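Local coordinates for envelope glycoprotein (Bourbon virus, PDB 5ZKX) that probably mediates fusion of the viral envelope with host membranes, as a class III fusion glycoprotein of the baculovirus gp64 family, here in its postfusion form, at residues T33-Q38 with F197-E202; V37-K42 with Y190-K195; R153-G158 with G271-S276. One frame throughout, in Å; residues are numbered along the deposited sequence.

Overall arrangement
The three contacts lie close together near the middle of the elongated chain. Interactions 1 and 2 start from the same part of the chain and share V37 and Q38. Interaction 1 is a surface contact, with regular antiparallel pairing and charged groups on one face. Interaction 2 is partly buried and joins an irregular loop to the chain leaving strand 188-192, through an aspartate, a lysine and a water. Interaction 3 is buried and mostly apolar, with one tryptophan hydrogen bond. Interactions 1 and 3 reach the same mixed sheet, through strands 26-36, 200-210 and 271-272. L154 of interaction 3 packs on T35, T36 and V37, which ties the contacts together.

Interaction 1 (T33-Q38 with F197-E202); sequences TKTTVQ and FGTRAE
K34 and E202 face each other across two antiparallel strands, and their side chains run side by side in the same direction. CB of K34 starts close to the partner backbone and lies 4.0 Å from CG of E202. CG is anti to the backbone N (chi1 -178°), and the chain stays extended beyond it. CD then comes alongside the carboxylate, 3.4 Å from OE2 of E202. CE passes the same oxygen. At the tip, NZ of K34 makes a long salt bridge to OE2 of E202, at 3.9 Å; its stronger partner is D238, outside this pair. The second carboxylate oxygen, OE1 of E202, forms a weak salt bridge with NH2 of R200, so three charged side chains form one network.

The backbones of 33-36 and 200-202 make a regular antiparallel pair within the mixed sheet, where strand 26-36 lies between strands 200-210 and 256-260. K34 with E202 and T36 with R200 are hydrogen-bonded pairs. T35 with A201 is the non-hydrogen-bonded pair between them. The bond from K34 N to E202 O is 2.7 Å long and nearly straight, at 173°. R200 N gives a similar bond to T36 O, 2.8 Å long.

T36 lies on the same face as K34, E202 and R200, and its OG1 rests 3.9 Å from CB of R200. T35 and A201 point to the other face. There CG2 of T35 meets CB of T199, and CG2 of T33 approaches CB of A201. Past the paired part, V37 and T199 lie side by side. Their contact is methyl to methyl, with CG1 of V37 3.6 Å from CG2 of T199. OG1 of T33 is hydrogen-bonded to E261.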
loop_
_atom_site.group_PDB
_atom_site.type_symbol
_atom_site.label_atom_id
_atom_site.label_comp_id
_atom_site.label_asym_id
_atom_site.label_seq_id
_atom_site.Cartn_x
_atom_site.Cartn_y
_atom_site.Cartn_z
ATOM N N THR A 33 -27.771 11.499 -1.966
ATOM C CA THR A 33 -27.479 12.009 -3.297
ATOM C C THR A 33 -25.981 11.853 -3.537
ATOM O O THR A 33 -25.167 12.324 -2.735
ATOM C CB THR A 33 -27.912 13.467 -3.438
ATOM O OG1 THR A 33 -29.331 13.525 -3.632
ATOM C CG2 THR A 33 -27.224 14.116 -4.628
ATOM N N LYS A 34 -25.620 11.175 -4.619
ATOM C CA LYS A 34 -24.234 10.839 -4.910
ATOM C C LYS A 34 -23.772 11.646 -6.115
ATOM O O LYS A 34 -24.343 11.521 -7.204
ATOM C CB LYS A 34 -24.081 9.340 -5.161
ATOM C CG LYS A 34 -22.660 8.888 -5.435
ATOM C CD LYS A 34 -22.646 7.463 -5.951
ATOM C CE LYS A 34 -21.277 7.068 -6.468
ATOM N NZ LYS A 34 -21.252 5.645 -6.912
ATOM N N THR A 35 -22.748 12.472 -5.917
ATOM C CA THR A 35 -22.225 13.350 -6.955
ATOM C C THR A 35 -20.927 12.779 -7.511
ATOM O O THR A 35 -20.006 12.473 -6.750
ATOM C CB THR A 35 -21.980 14.753 -6.400
ATOM O OG1 THR A 35 -23.120 15.173 -5.642
ATOM C CG2 THR A 35 -21.729 15.742 -7.529
ATOM N N THR A 36 -20.856 12.640 -8.835
ATOM C CA THR A 36 -19.662 12.146 -9.505
ATOM C C THR A 36 -19.291 13.076 -10.655
ATOM O O THR A 36 -20.096 13.888 -11.115
ATOM C CB THR A 36 -19.848 10.711 -10.032
ATOM O OG1 THR A 36 -20.992 10.652 -10.893
ATOM C CG2 THR A 36 -20.038 9.739 -8.879
ATOM N N VAL A 37 -18.042 12.959 -11.101
ATOM C CA VAL A 37 -17.527 13.749 -12.214
ATOM C C VAL A 37 -16.868 12.824 -13.229
ATOM O O VAL A 37 -15.904 13.206 -13.902
ATOM C CB VAL A 37 -16.546 14.827 -11.722
ATOM C CG1 VAL A 37 -17.314 15.998 -11.149
ATOM C CG2 VAL A 37 -15.606 14.254 -10.674
ATOM N N GLN A 38 -17.373 11.600 -13.329
ATOM C CA GLN A 38 -16.733 10.583 -14.153
ATOM C C GLN A 38 -16.832 10.921 -15.638
ATOM O O GLN A 38 -17.860 11.404 -16.121
ATOM C CB GLN A 38 -17.366 9.221 -13.874
ATOM C CG GLN A 38 -16.751 8.070 -14.635
ATOM C CD GLN A 38 -17.759 6.982 -14.928
ATOM O OE1 GLN A 38 -17.778 6.414 -16.018
ATOM N NE2 GLN A 38 -18.612 6.688 -13.953
ATOM N N PHE A 197 -20.243 18.291 -19.491
ATOM C CA PHE A 197 -19.647 19.194 -18.520
ATOM C C PHE A 197 -20.373 19.104 -17.181
ATOM O O PHE A 197 -21.471 18.555 -17.067
ATOM C CB PHE A 197 -19.670 20.637 -19.041
ATOM C CG PHE A 197 -18.824 20.856 -20.266
ATOM C CD1 PHE A 197 -19.391 20.842 -21.530
ATOM C CD2 PHE A 197 -17.458 21.075 -20.152
ATOM C CE1 PHE A 197 -18.615 21.042 -22.656
ATOM C CE2 PHE A 197 -16.679 21.273 -21.273
ATOM C CZ PHE A 197 -17.259 21.257 -22.528
ATOM N N GLY A 198 -19.735 19.666 -16.155
ATOM C CA GLY A 198 -20.355 19.751 -14.848
ATOM C C GLY A 198 -20.245 18.456 -14.061
ATOM O O GLY A 198 -19.327 17.657 -14.244
ATOM N N THR A 199 -21.206 18.256 -13.165
ATOM C CA THR A 199 -21.238 17.092 -12.299
ATOM C C THR A 199 -22.523 16.310 -12.524
ATOM O O THR A 199 -23.534 16.851 -12.977
ATOM C CB THR A 199 -21.132 17.491 -10.823
ATOM O OG1 THR A 199 -22.332 18.169 -10.431
ATOM C CG2 THR A 199 -19.946 18.410 -10.600
ATOM N N ARG A 200 -22.466 15.021 -12.202
ATOM C CA ARG A 200 -23.621 14.138 -12.262
ATOM C C ARG A 200 -24.040 13.759 -10.849
ATOM O O ARG A 200 -23.193 13.475 -9.996
ATOM C CB ARG A 200 -23.316 12.876 -13.073
ATOM C CG ARG A 200 -24.310 11.745 -12.846
ATOM C CD ARG A 200 -24.135 10.613 -13.844
ATOM N NE ARG A 200 -25.405 9.953 -14.132
ATOM C CZ ARG A 200 -25.815 8.828 -13.552
ATOM N NH1 ARG A 200 -26.990 8.305 -13.876
ATOM N NH2 ARG A 200 -25.052 8.226 -12.649
ATOM N N ALA A 201 -25.349 13.770 -10.602
ATOM C CA ALA A 201 -25.906 13.435 -9.299
ATOM C C ALA A 201 -26.957 12.348 -9.465
ATOM O O ALA A 201 -27.833 12.454 -10.331
ATOM C CB ALA A 201 -26.517 14.666 -8.620
ATOM N N GLU A 202 -26.865 11.309 -8.642
ATOM C CA GLU A 202 -27.847 10.238 -8.624
ATOM C C GLU A 202 -28.305 10.004 -7.193
ATOM O O GLU A 202 -27.547 10.203 -6.240
ATOM C CB GLU A 202 -27.281 8.938 -9.217
ATOM C CG GLU A 202 -26.074 8.388 -8.473
ATOM C CD GLU A 202 -25.685 6.996 -8.934
ATOM O OE1 GLU A 202 -26.238 6.528 -9.953
ATOM O OE2 GLU A 202 -24.828 6.368 -8.275
#

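Interaction 2 (V37-K42 with Y190-K195); sequences VQDRGK and YLYSPK
CB and CA of P194 lie over the D39 carboxylate, and the two side chains cross at about a right angle. CG of D39 is 3.6 Å from CB of P194, and OD2 of D39 is the same 3.6 Å from CA of P194. The Y192 ring meets the loop through its hydroxyl edge. A water lies there in the ring plane, 2.7 Å from OH of Y192. The same water donates to O of V37 at 3.3 Å, so it bridges the ring to the start of the loop. OH of Y192 also touches CB of D39. CB of R40 points away from 190-195. One face of its guanidinium carries OE1 of Q38 over its centre.

D39 is buried, and both its oxygens are engaged. OD1 of D39 accepts a bond from N of K195 at 3.0 Å. The donor comes on the syn side, 26° out of the carboxylate plane. OD2 of D39 is held by the side chain of N43. CG of D39 is anti to its backbone N (chi1 -174°), which puts CG against CB of P194.

K195 reaches over to the loop. Its chain bends at chi2 and chi4, and NZ of K195 meets O of R40 at 2.6 Å, nearly in line with the carbonyl. The positive charge would be expected to feel D39 as well, although NZ of K195 and OD1 of D39 are 4.7 Å apart.

Backbone bonds of S193 to N43 and of L191 to I45 continue into the sheet. The loop links strand 26-36 of the mixed sheet to strand 44-58 of the antiparallel sheet, and is held to the chain leaving strand 188-192 by D39, by K195 and by the Y192 water.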
loop_
_atom_site.group_PDB
_atom_site.type_symbol
_atom_site.label_atom_id
_atom_site.label_comp_id
_atom_site.label_asym_id
_atom_site.label_seq_id
_atom_site.Cartn_x
_atom_site.Cartn_y
_atom_site.Cartn_z
ATOM N N VAL A 37 -18.042 12.959 -11.101
ATOM C CA VAL A 37 -17.527 13.749 -12.214
ATOM C C VAL A 37 -16.868 12.824 -13.229
ATOM O O VAL A 37 -15.904 13.206 -13.902
ATOM C CB VAL A 37 -16.546 14.827 -11.722
ATOM C CG1 VAL A 37 -17.314 15.998 -11.149
ATOM C CG2 VAL A 37 -15.606 14.254 -10.674
ATOM N N GLN A 38 -17.373 11.600 -13.329
ATOM C CA GLN A 38 -16.733 10.583 -14.153
ATOM C C GLN A 38 -16.832 10.921 -15.638
ATOM O O GLN A 38 -17.860 11.404 -16.121
ATOM C CB GLN A 38 -17.366 9.221 -13.874
ATOM C CG GLN A 38 -16.751 8.070 -14.635
ATOM C CD GLN A 38 -17.759 6.982 -14.928
ATOM O OE1 GLN A 38 -17.778 6.414 -16.018
ATOM N NE2 GLN A 38 -18.612 6.688 -13.953
ATOM N N ASP A 39 -15.743 10.664 -16.359
ATOM C CA ASP A 39 -15.685 10.845 -17.805
ATOM C C ASP A 39 -14.729 9.803 -18.362
ATOM O O ASP A 39 -13.565 9.757 -17.954
ATOM C CB ASP A 39 -15.222 12.257 -18.170
ATOM C CG ASP A 39 -15.296 12.528 -19.658
ATOM O OD1 ASP A 39 -16.412 12.776 -20.165
ATOM O OD2 ASP A 39 -14.238 12.486 -20.324
ATOM N N ARG A 40 -15.212 8.974 -19.284
ATOM C CA ARG A 40 -14.478 7.804 -19.747
ATOM C C ARG A 40 -13.842 8.049 -21.108
ATOM O O ARG A 40 -14.460 8.638 -22.000
ATOM C CB ARG A 40 -15.401 6.587 -19.834
ATOM C CG ARG A 40 -15.873 6.067 -18.493
ATOM C CD ARG A 40 -16.055 4.558 -18.522
ATOM N NE ARG A 40 -16.167 4.000 -17.176
ATOM C CZ ARG A 40 -17.300 3.550 -16.647
ATOM N NH1 ARG A 40 -18.427 3.594 -17.347
ATOM N NH2 ARG A 40 -17.308 3.061 -15.415
ATOM N N GLY A 41 -12.611 7.573 -21.267
ATOM C CA GLY A 41 -11.907 7.618 -22.534
ATOM C C GLY A 41 -10.705 8.548 -22.487
ATOM O O GLY A 41 -10.379 9.151 -21.464
ATOM N N LYS A 42 -10.040 8.644 -23.638
ATOM C CA LYS A 42 -8.916 9.561 -23.819
ATOM C C LYS A 42 -9.479 10.968 -23.968
ATOM O O LYS A 42 -9.973 11.345 -25.033
ATOM C CB LYS A 42 -8.080 9.164 -25.029
ATOM C CG LYS A 42 -7.069 8.062 -24.758
ATOM C CD LYS A 42 -6.268 7.748 -26.009
ATOM C CE LYS A 42 -5.248 6.654 -25.757
ATOM N NZ LYS A 42 -5.045 6.422 -24.306
ATOM N N TYR A 190 -2.039 21.991 -21.713
ATOM C CA TYR A 190 -2.946 20.929 -21.307
ATOM C C TYR A 190 -4.352 21.250 -21.784
ATOM O O TYR A 190 -4.844 22.364 -21.573
ATOM C CB TYR A 190 -2.939 20.749 -19.792
ATOM C CG TYR A 190 -1.564 20.636 -19.180
ATOM C CD1 TYR A 190 -1.005 19.399 -18.911
ATOM C CD2 TYR A 190 -0.831 21.771 -18.858
ATOM C CE1 TYR A 190 0.245 19.291 -18.345
ATOM C CE2 TYR A 190 0.417 21.673 -18.292
ATOM C CZ TYR A 190 0.952 20.430 -18.039
ATOM O OH TYR A 190 2.200 20.325 -17.471
ATOM N N LEU A 191 -4.994 20.274 -22.419
ATOM C CA LEU A 191 -6.372 20.397 -22.870
ATOM C C LEU A 191 -7.166 19.188 -22.398
ATOM O O LEU A 191 -6.789 18.043 -22.674
ATOM C CB LEU A 191 -6.448 20.514 -24.392
ATOM C CG LEU A 191 -7.859 20.616 -24.966
ATOM C CD1 LEU A 191 -8.470 21.973 -24.650
ATOM C CD2 LEU A 191 -7.840 20.356 -26.463
ATOM N N TYR A 192 -8.263 19.445 -21.692
ATOM C CA TYR A 192 -9.142 18.403 -21.175
ATOM C C TYR A 192 -10.523 18.595 -21.784
ATOM O O TYR A 192 -11.161 19.632 -21.568
ATOM C CB TYR A 192 -9.200 18.457 -19.648
ATOM C CG TYR A 192 -10.225 17.545 -19.020
ATOM C CD1 TYR A 192 -11.356 18.064 -18.412
ATOM C CD2 TYR A 192 -10.055 16.169 -19.022
ATOM C CE1 TYR A 192 -12.294 17.242 -17.831
ATOM C CE2 TYR A 192 -10.988 15.337 -18.440
ATOM C CZ TYR A 192 -12.107 15.881 -17.846
ATOM O OH TYR A 192 -13.048 15.066 -17.262
ATOM N N SER A 193 -10.980 17.602 -22.544
ATOM C CA SER A 193 -12.221 17.700 -23.310
ATOM C C SER A 193 -13.147 16.551 -22.935
ATOM O O SER A 193 -13.073 15.462 -23.519
ATOM C CB SER A 193 -11.937 17.701 -24.812
ATOM O OG SER A 193 -10.986 18.697 -25.155
ATOM N N PRO A 194 -14.036 16.759 -21.970
ATOM C CA PRO A 194 -15.001 15.721 -21.602
ATOM C C PRO A 194 -16.245 15.760 -22.481
ATOM O O PRO A 194 -16.580 16.774 -23.100
ATOM C CB PRO A 194 -15.347 16.079 -20.153
ATOM C CG PRO A 194 -15.248 17.570 -20.130
ATOM C CD PRO A 194 -14.144 17.944 -21.101
ATOM N N LYS A 195 -16.936 14.616 -22.521
ATOM C CA LYS A 195 -18.158 14.518 -23.314
ATOM C C LYS A 195 -19.227 15.465 -22.785
ATOM O O LYS A 195 -19.815 16.245 -23.542
ATOM C CB LYS A 195 -18.670 13.077 -23.324
ATOM C CG LYS A 195 -17.572 12.029 -23.383
ATOM C CD LYS A 195 -17.576 11.291 -24.711
ATOM C CE LYS A 195 -16.435 10.285 -24.784
ATOM N NZ LYS A 195 -16.335 9.460 -23.543
HETATM O O HOH W 1 -15.354 15.637 -16.036
#

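Interaction 3 (R153-G158 with G271-S276); sequences RLVASG and GMWNIS
L154 and W273 meet where strand 153-155 passes the segment at 271-273, but the two backbones stay apart, with the nearest CA atoms, of V155 and M272, separated by 7.0 Å. Side chains of 271-276 cross this distance. The indole of W273 presents its N-H edge to the strand, and NE1 of W273 donates to O of L154. The bond is 2.8 Å long and almost straight, at 170°. The oxygen lies in the ring plane, and the donor comes nearly in line with the carbonyl. This satisfies the polar N-H of a buried tryptophan.

The six-membered part of the indole packs on R153, which crosses it at about a right angle. CB of R153 is 3.9 Å from CZ2 of W273, and CG of R153 also touches that end of the ring. CG1 of V155 approaches CZ2 as well.

M272 covers the next part of the strand. Its chain bends at chi2 and chi3. SD of M272 sits 3.5 Å from CB of A156, and CE of M272 is 3.5 Å from CA of V155. The same methyl group borders O of L154, the oxygen that W273 binds.

Strand 153-155 is an outer strand, within this chain, of a small antiparallel sheet. R153 bonds to V164 and V155 to Q162 of strand 162-166. G271, in the short, weakly bonded strand 271-272, bonds to F250 and C252 in the mixed sheet. P254 packs on both R153 and W273, and K278 of helix 276-279 touches the same two residues.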
loop_
_atom_site.group_PDB
_atom_site.type_symbol
_atom_site.label_atom_id
_atom_site.label_comp_id
_atom_site.label_asym_id
_atom_site.label_seq_id
_atom_site.Cartn_x
_atom_site.Cartn_y
_atom_site.Cartn_z
ATOM N N ARG A 153 -11.315 14.908 -9.922
ATOM C CA ARG A 153 -11.710 14.695 -8.538
ATOM C C ARG A 153 -12.664 15.795 -8.080
ATOM O O ARG A 153 -12.923 16.770 -8.790
ATOM C CB ARG A 153 -10.481 14.638 -7.622
ATOM C CG ARG A 153 -9.823 13.261 -7.514
ATOM C CD ARG A 153 -9.298 12.792 -8.850
ATOM N NE ARG A 153 -8.070 12.016 -8.733
ATOM C CZ ARG A 153 -8.026 10.690 -8.696
ATOM N NH1 ARG A 153 -9.148 9.985 -8.762
ATOM N NH2 ARG A 153 -6.860 10.068 -8.596
ATOM N N LEU A 154 -13.185 15.627 -6.866
ATOM C CA LEU A 154 -14.166 16.539 -6.293
ATOM C C LEU A 154 -13.637 17.127 -4.993
ATOM O O LEU A 154 -13.190 16.389 -4.108
ATOM C CB LEU A 154 -15.496 15.821 -6.049
ATOM C CG LEU A 154 -16.373 15.587 -7.283
ATOM C CD1 LEU A 154 -17.331 14.428 -7.060
ATOM C CD2 LEU A 154 -17.134 16.848 -7.647
ATOM N N VAL A 155 -13.685 18.454 -4.882
ATOM C CA VAL A 155 -13.342 19.144 -3.641
ATOM C C VAL A 155 -14.529 19.992 -3.212
ATOM O O VAL A 155 -15.561 20.012 -3.888
ATOM C CB VAL A 155 -12.077 20.004 -3.793
ATOM C CG1 VAL A 155 -10.857 19.121 -3.978
ATOM C CG2 VAL A 155 -12.236 20.975 -4.951
ATOM N N ALA A 156 -14.400 20.696 -2.087
ATOM C CA ALA A 156 -15.511 21.479 -1.556
ATOM C C ALA A 156 -15.235 22.976 -1.546
ATOM O O ALA A 156 -16.001 23.733 -2.147
ATOM C CB ALA A 156 -15.862 20.990 -0.147
ATOM N N SER A 157 -14.169 23.433 -0.884
ATOM C CA SER A 157 -13.912 24.859 -0.663
ATOM C C SER A 157 -15.079 25.560 0.029
ATOM O O SER A 157 -15.195 26.788 -0.030
ATOM C CB SER A 157 -13.575 25.579 -1.976
ATOM O OG SER A 157 -14.004 26.931 -1.941
ATOM N N GLY A 158 -15.942 24.798 0.695
ATOM C CA GLY A 158 -17.188 25.310 1.225
ATOM C C GLY A 158 -18.293 24.307 0.976
ATOM O O GLY A 158 -18.131 23.123 1.282
ATOM N N GLY A 271 -17.461 16.695 4.620
ATOM C CA GLY A 271 -16.196 16.134 5.040
ATOM C C GLY A 271 -15.286 16.015 3.838
ATOM O O GLY A 271 -15.719 15.574 2.770
ATOM N N MET A 272 -14.032 16.416 3.988
ATOM C CA MET A 272 -13.103 16.494 2.871
ATOM C C MET A 272 -12.038 15.416 2.996
ATOM O O MET A 272 -11.479 15.211 4.077
ATOM C CB MET A 272 -12.448 17.872 2.809
ATOM C CG MET A 272 -11.943 18.239 1.435
ATOM S SD MET A 272 -13.313 18.599 0.334
ATOM C CE MET A 272 -13.234 17.195 -0.739
ATOM N N TRP A 273 -11.760 14.736 1.890
ATOM C CA TRP A 273 -10.624 13.832 1.847
ATOM C C TRP A 273 -9.327 14.629 1.817
ATOM O O TRP A 273 -9.266 15.741 1.284
ATOM C CB TRP A 273 -10.706 12.920 0.624
ATOM C CG TRP A 273 -10.817 13.666 -0.672
ATOM C CD1 TRP A 273 -11.913 14.312 -1.150
ATOM C CD2 TRP A 273 -9.793 13.831 -1.659
ATOM N NE1 TRP A 273 -11.638 14.884 -2.369
ATOM C CE2 TRP A 273 -10.341 14.600 -2.705
ATOM C CE3 TRP A 273 -8.464 13.408 -1.758
ATOM C CZ2 TRP A 273 -9.609 14.950 -3.837
ATOM C CZ3 TRP A 273 -7.739 13.757 -2.885
ATOM C CH2 TRP A 273 -8.312 14.521 -3.907
ATOM N N ASN A 274 -8.282 14.055 2.403
ATOM C CA ASN A 274 -6.979 14.701 2.388
ATOM C C ASN A 274 -6.306 14.447 1.046
ATOM O O ASN A 274 -6.164 13.296 0.620
ATOM C CB ASN A 274 -6.110 14.194 3.537
ATOM C CG ASN A 274 -6.477 14.829 4.864
ATOM O OD1 ASN A 274 -6.743 14.134 5.846
ATOM N ND2 ASN A 274 -6.500 16.157 4.898
ATOM N N ILE A 275 -5.912 15.531 0.375
ATOM C CA ILE A 275 -5.323 15.421 -0.956
ATOM C C ILE A 275 -4.012 14.647 -0.909
ATOM O O ILE A 275 -3.688 13.906 -1.845
ATOM C CB ILE A 275 -5.144 16.828 -1.565
ATOM C CG1 ILE A 275 -4.315 16.775 -2.851
ATOM C CG2 ILE A 275 -4.503 17.771 -0.559
ATOM C CD1 ILE A 275 -4.983 16.022 -3.975
ATOM N N SER A 276 -3.257 14.772 0.184
ATOM C CA SER A 276 -1.950 14.127 0.258
ATOM C C SER A 276 -2.058 12.608 0.223
ATOM O O SER A 276 -1.105 11.929 -0.177
ATOM C CB SER A 276 -1.217 14.573 1.522
ATOM O OG SER A 276 -2.013 14.354 2.674
#